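Local coordinates for protein putative S41 protease (Bacteroides fragilis NCTC 9343, PDB 3K50) that is of unknown function but probably cleaves peptide bonds as a serine protease of the S41 family, at residues N391-L394 and K395-G399; D373-L376 and S377-L380. All coordinates share one frame; numbering follows the deposited sequence. Where two conformers were deposited one is given.

Contact 1: N391-L394 and K395-G399; sequences NAAL and KIMSG
Asn391 and Lys395 touch one helical turn apart, and their side chains run across each other at a slant. With CG trans to the backbone N (chi1 -171°), the Asn391 amide lies beside the lysine chain, and OD1 comes 3.1 Å from Lys395 CE. The ammonium end is badly angled for a bond to OD1, while the amide's ND2 donates to the backbone O of Thr385, so asparagine meets the aliphatic part of the lysine with OD1 and reaches the loop before the helix with ND2. In the backbone, Lys395 N donates to Asn391 O at 2.9 Å. Ala392 accepts from Ile396, N to O 2.8 Å, and its methyl lies 4.3 Å (CB to CD1) from the end of the isoleucine. These residues form the last turns of helix 388-398, an amphipathic helix lying against the mixed beta-sheet of the peptidase core: the small Ala392 and Ala393 allow close approach to Ile321, and Ala393, Ile396 and Met397 all meet Tyr294. Ala393 O receives Met397 N at 3.0 Å. The selenomethionine at 397 has its CG wedged between backbone N and carbonyl carbon (chi1 74°), and a bend at chi3 turns CE back toward Ala393. Leu394 lies alongside it, CD2 to CE 4.1 Å, and both reach Val189. Leu394 O takes a weak bond from Ser398 N, and Ser398 OG hydrogen-bonds it at 3.1 Å, nearly in line with its C=O; that hydroxyl also bonds Asn185. Gly399, the first residue with non-helical phi/psi, has the positive phi that glycine readily tolerates and forms a Schellman motif, its N donating to Ile396 O.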
ATOM      1  N   ASN A 391      -2.903  11.777 -14.652  1.00 29.39           N
ATOM      2  CA  ASN A 391      -2.779  12.815 -15.657  1.00 30.48           C
ATOM      3  C   ASN A 391      -1.313  13.220 -15.852  1.00 31.18           C
ATOM      4  O   ASN A 391      -0.874  13.474 -16.965  1.00 32.86           O
ATOM      5  CB  ASN A 391      -3.582  14.045 -15.280  1.00 29.77           C
ATOM      6  CG  ASN A 391      -3.638  15.043 -16.408  1.00 29.86           C
ATOM      7  OD1 ASN A 391      -2.889  15.986 -16.410  1.00 30.73           O
ATOM      8  ND2 ASN A 391      -4.440  14.760 -17.421  1.00 32.32           N
ATOM      9  N   ALA A 392      -0.573  13.328 -14.755  1.00 32.74           N
ATOM     10  CA  ALA A 392       0.851  13.702 -14.823  1.00 28.01           C
ATOM     11  C   ALA A 392       1.634  12.698 -15.651  1.00 28.21           C
ATOM     12  O   ALA A 392       2.445  13.091 -16.508  1.00 30.20           O
ATOM     13  CB  ALA A 392       1.466  13.841 -13.408  1.00 27.24           C
ATOM     14  N   ALA A 393       1.437  11.406 -15.377  1.00 27.67           N
ATOM     15  CA  ALA A 393       2.099  10.361 -16.088  1.00 29.53           C
ATOM     16  C   ALA A 393       1.771  10.453 -17.562  1.00 31.32           C
ATOM     17  O   ALA A 393       2.651  10.353 -18.407  1.00 28.44           O
ATOM     18  CB  ALA A 393       1.666   8.967 -15.575  1.00 32.63           C
ATOM     19  N   LEU A 394       0.497  10.606 -17.864  1.00 24.44           N
ATOM     20  CA  LEU A 394       0.064  10.680 -19.276  1.00 30.22           C
ATOM     21  C   LEU A 394       0.694  11.860 -20.002  1.00 28.45           C
ATOM     22  O   LEU A 394       1.042  11.752 -21.163  1.00 28.27           O
ATOM     23  CB  LEU A 394      -1.442  10.761 -19.369  1.00 24.07           C
ATOM     24  CG  LEU A 394      -2.237   9.532 -18.863  1.00 30.02           C
ATOM     25  CD1 LEU A 394      -3.738   9.922 -18.787  1.00 21.83           C
ATOM     26  CD2 LEU A 394      -2.034   8.299 -19.716  1.00 30.06           C
ATOM     27  N   LYS A 395       0.825  12.990 -19.325  1.00 31.10           N
ATOM     28  CA  LYS A 395       1.442  14.138 -19.934  1.00 29.90           C
ATOM     29  C   LYS A 395       2.947  13.918 -20.104  1.00 33.90           C
ATOM     30  O   LYS A 395       3.532  14.271 -21.146  1.00 32.85           O
ATOM     31  CB  LYS A 395       1.190  15.427 -19.119  1.00 31.49           C
ATOM     32  CG  LYS A 395      -0.265  16.003 -19.179  1.00 34.88           C
ATOM     33  CD  LYS A 395      -0.249  17.398 -18.477  1.00 39.20           C
ATOM     34  CE  LYS A 395      -1.629  18.094 -18.261  1.00 53.67           C
ATOM     35  NZ  LYS A 395      -2.622  17.667 -19.249  1.00 53.98           N
ATOM     36  N   ILE A 396       3.590  13.391 -19.075  1.00 28.97           N
ATOM     37  CA  ILE A 396       5.039  13.175 -19.135  1.00 30.23           C
ATOM     38  C   ILE A 396       5.414  12.203 -20.271  1.00 31.94           C
ATOM     39  O   ILE A 396       6.301  12.489 -21.027  1.00 32.85           O
ATOM     40  CB  ILE A 396       5.583  12.690 -17.802  1.00 30.89           C
ATOM     41  CG1 ILE A 396       5.607  13.875 -16.818  1.00 28.21           C
ATOM     42  CG2 ILE A 396       7.013  12.122 -17.947  1.00 28.96           C
ATOM     43  CD1 ILE A 396       5.328  13.502 -15.320  1.00 29.83           C
HETATM   44  N   MSE A 397       4.671  11.119 -20.441  1.00 30.68           N
HETATM   45  CA  MSE A 397       5.003  10.171 -21.495  1.00 29.71           C
HETATM   46  C   MSE A 397       4.743  10.773 -22.874  1.00 31.60           C
HETATM   47  O   MSE A 397       5.280  10.316 -23.861  1.00 34.42           O
HETATM   48  CB  MSE A 397       4.234   8.850 -21.306  1.00 31.15           C
HETATM   49  CG  MSE A 397       2.763   8.924 -21.658  1.00 30.25           C
HETATM   50 SE   MSE A 397       1.779   7.266 -21.426  0.75 26.89          SE
HETATM   51  CE  MSE A 397       1.919   7.082 -19.458  1.00 31.17           C
ATOM     52  N   SER A 398       3.908  11.788 -22.961  1.00 28.32           N
ATOM     53  CA  SER A 398       3.605  12.399 -24.245  1.00 29.63           C
ATOM     54  C   SER A 398       4.438  13.639 -24.498  1.00 32.23           C
ATOM     55  O   SER A 398       4.266  14.274 -25.531  1.00 33.91           O
ATOM     56  CB  SER A 398       2.130  12.840 -24.275  1.00 29.89           C
ATOM     57  OG  SER A 398       1.281  11.758 -24.250  1.00 42.05           O
ATOM     58  N   GLY A 399       5.270  14.033 -23.549  1.00 35.10           N
ATOM     59  CA  GLY A 399       6.078  15.259 -23.651  1.00 38.75           C
ATOM     60  C   GLY A 399       5.373  16.573 -23.429  1.00 40.45           C
ATOM     61  O   GLY A 399       5.919  17.608 -23.766  1.00 45.18           O
TER

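Contact 2: D373-L376 and S377-L380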
ATOM      1  N   ASP A 373      -2.951  16.031  -2.443  1.00 27.90           N
ATOM      2  CA  ASP A 373      -3.715  16.947  -1.613  1.00 28.57           C
ATOM      3  C   ASP A 373      -3.636  18.422  -2.008  1.00 29.95           C
ATOM      4  O   ASP A 373      -4.454  19.192  -1.529  1.00 31.42           O
ATOM      5  CB  ASP A 373      -3.348  16.791  -0.144  1.00 32.42           C
ATOM      6  CG  ASP A 373      -3.566  15.364   0.376  1.00 39.50           C
ATOM      7  OD1 ASP A 373      -4.403  14.647  -0.179  1.00 32.19           O
ATOM      8  OD2 ASP A 373      -2.872  14.967   1.329  1.00 41.80           O
ATOM      9  N   SER A 374      -2.681  18.815  -2.863  0.60 32.15           N
ATOM     10  CA  SER A 374      -2.563  20.225  -3.336  0.60 31.19           C
ATOM     11  C   SER A 374      -3.423  20.546  -4.572  0.60 28.15           C
ATOM     12  O   SER A 374      -3.563  21.713  -4.954  0.60 29.00           O
ATOM     13  CB  SER A 374      -1.091  20.569  -3.640  0.60 32.09           C
ATOM     14  OG  SER A 374      -0.315  20.607  -2.453  0.60 38.68           O
ATOM     15  N   TYR A 375      -4.041  19.519  -5.157  1.00 28.69           N
ATOM     16  CA  TYR A 375      -4.789  19.661  -6.371  1.00 27.48           C
ATOM     17  C   TYR A 375      -6.214  19.136  -6.167  1.00 28.90           C
ATOM     18  O   TYR A 375      -6.605  18.117  -6.768  1.00 29.39           O
ATOM     19  CB  TYR A 375      -4.095  18.847  -7.468  1.00 29.12           C
ATOM     20  CG  TYR A 375      -2.704  19.247  -7.873  1.00 23.20           C
ATOM     21  CD1 TYR A 375      -1.594  18.821  -7.161  1.00 25.67           C
ATOM     22  CD2 TYR A 375      -2.496  20.008  -9.010  1.00 28.56           C
ATOM     23  CE1 TYR A 375      -0.323  19.202  -7.564  1.00 23.10           C
ATOM     24  CE2 TYR A 375      -1.246  20.368  -9.426  1.00 27.56           C
ATOM     25  CZ  TYR A 375      -0.157  19.988  -8.700  1.00 23.37           C
ATOM     26  OH  TYR A 375       1.085  20.379  -9.197  1.00 29.87           O
ATOM     27  N   LEU A 376      -6.984  19.870  -5.386  1.00 27.15           N
ATOM     28  CA  LEU A 376      -8.339  19.433  -5.039  1.00 31.10           C
ATOM     29  C   LEU A 376      -9.277  19.362  -6.225  1.00 30.22           C
ATOM     30  O   LEU A 376     -10.098  18.453  -6.299  1.00 34.65           O
ATOM     31  CB  LEU A 376      -8.924  20.315  -3.924  1.00 30.84           C
ATOM     32  CG  LEU A 376      -8.195  20.201  -2.576  1.00 37.06           C
ATOM     33  CD1 LEU A 376      -8.889  21.092  -1.522  1.00 33.41           C
ATOM     34  CD2 LEU A 376      -8.051  18.766  -2.077  1.00 30.84           C
ATOM     35  N   SER A 377      -9.121  20.260  -7.191  1.00 31.87           N
ATOM     36  CA  SER A 377      -9.990  20.241  -8.376  1.00 32.05           C
ATOM     37  C   SER A 377      -9.786  18.990  -9.268  1.00 32.32           C
ATOM     38  O   SER A 377     -10.685  18.605 -10.044  1.00 33.26           O
ATOM     39  CB  SER A 377      -9.806  21.506  -9.184  1.00 33.04           C
ATOM     40  OG  SER A 377      -8.600  21.423  -9.923  1.00 33.62           O
ATOM     41  N   THR A 378      -8.627  18.354  -9.188  1.00 28.38           N
ATOM     42  CA  THR A 378      -8.419  17.090  -9.894  1.00 29.56           C
ATOM     43  C   THR A 378      -8.268  15.830  -8.943  1.00 28.95           C
ATOM     44  O   THR A 378      -7.721  14.799  -9.342  1.00 27.06           O
ATOM     45  CB  THR A 378      -7.263  17.184 -10.876  1.00 29.90           C
ATOM     46  OG1 THR A 378      -6.117  17.690 -10.204  1.00 25.77           O
ATOM     47  CG2 THR A 378      -7.623  18.128 -12.055  1.00 22.66           C
ATOM     48  N   TYR A 379      -8.746  15.930  -7.709  1.00 29.95           N
ATOM     49  CA  TYR A 379      -8.806  14.773  -6.791  1.00 26.86           C
ATOM     50  C   TYR A 379     -10.039  13.967  -7.244  1.00 31.09           C
ATOM     51  O   TYR A 379     -11.180  14.305  -6.903  1.00 29.38           O
ATOM     52  CB  TYR A 379      -8.919  15.279  -5.375  1.00 29.30           C
ATOM     53  CG  TYR A 379      -8.560  14.285  -4.307  1.00 28.18           C
ATOM     54  CD1 TYR A 379      -9.429  13.301  -3.931  1.00 28.94           C
ATOM     55  CD2 TYR A 379      -7.327  14.352  -3.669  1.00 27.71           C
ATOM     56  CE1 TYR A 379      -9.099  12.411  -2.935  1.00 32.70           C
ATOM     57  CE2 TYR A 379      -6.981  13.446  -2.660  1.00 28.04           C
ATOM     58  CZ  TYR A 379      -7.863  12.488  -2.306  1.00 26.20           C
ATOM     59  OH  TYR A 379      -7.553  11.609  -1.285  1.00 31.99           O
ATOM     60  N   LEU A 380      -9.792  12.937  -8.064  1.00 32.14           N
ATOM     61  CA  LEU A 380     -10.854  12.267  -8.800  1.00 32.32           C
ATOM     62  C   LEU A 380     -10.741  10.771  -8.724  1.00 29.75           C
ATOM     63  O   LEU A 380      -9.702  10.274  -8.296  1.00 32.31           O
ATOM     64  CB  LEU A 380     -10.762  12.678 -10.282  1.00 34.62           C
ATOM     65  CG  LEU A 380     -11.119  14.104 -10.653  1.00 34.44           C
ATOM     66  CD1 LEU A 380     -10.636  14.433 -12.035  1.00 29.66           C
ATOM     67  CD2 LEU A 380     -12.673  14.344 -10.462  1.00 32.10           C
TER
HETATM   68  O   HOH W   1      -5.257  12.010  -0.103  1.00 31.89           O
HETATM   69  O   HOH W   2     -12.326  16.843  -6.896  1.00 29.04           O
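Tyr379 and Asp373 point their flat groups the same way, lying side by side with carboxylate and ring planes only 24° apart. Asp373 OD1 stands 3.8 Å from Tyr379 CE2, and a water lying in the ring plane at its edge completes the link: it accepts from Tyr379 OH at 2.6 Å and donates to Asp373 OD1 at 2.8 Å. The ring reaches this place with CG trans to the backbone N (chi1 -161°). Outside the pair, Arg110 makes a cation-pi contact with the Tyr379 ring, and a glycerol, probably from the crystallisation liquor, lies close to the side chain. Tyrosine suits the site because one residue offers a broad apolar ring, which also touches Leu93, and a hydroxyl that can use the water.

Between these side chains the backbone makes two overlapping type I beta-turns, a brief 3-10-like turn. Thr378 N donates to Tyr375 O at 3.2 Å, and Tyr379 N to Leu376 O at 3.2 Å; both donors stand well above the carbonyl planes, as is common in such tight turns. A second water bridges the later turn, donating to Leu376 O and to Tyr379 O, at 2.8 Å each. This turn faces the antiparallel sheet of the PDZ-like region, where the apolar branches of Leu376 fit against Leu93, Tyr81 and Tyr143, and Ser377, small and polar, touches Tyr143 and Glu145. Thr378 OG1 lies 3.6 Å from Tyr375 CB, but its firmer partner is the Thr388 hydroxyl, while the backbones of the two threonines are also hydrogen-bonded.

In the fold
After the PDZ-like sheet and most of the peptidase core, the chain reaches strand 368-369 at the edge of the mixed sheet and enters the loop holding contact 2. That contact closes a short local loop, two overlapping turns within 373-380, whose outer side meets strands 76-82, 90-97 and 136-146, so it joins the C-terminal part of the peptidase core to the PDZ-like region. The loop then runs on to Thr388, already bonded to Thr378, and into helix 388-398, where contact 1 closes successive helical turns against strands 187-194, 292-297 and 317-322. The two follow in series, neither nesting nor crossing; the centres of contacts 1 and 2 are about 17 Å apart and the nearest atoms of contacts 1 and 2 about 7 Å.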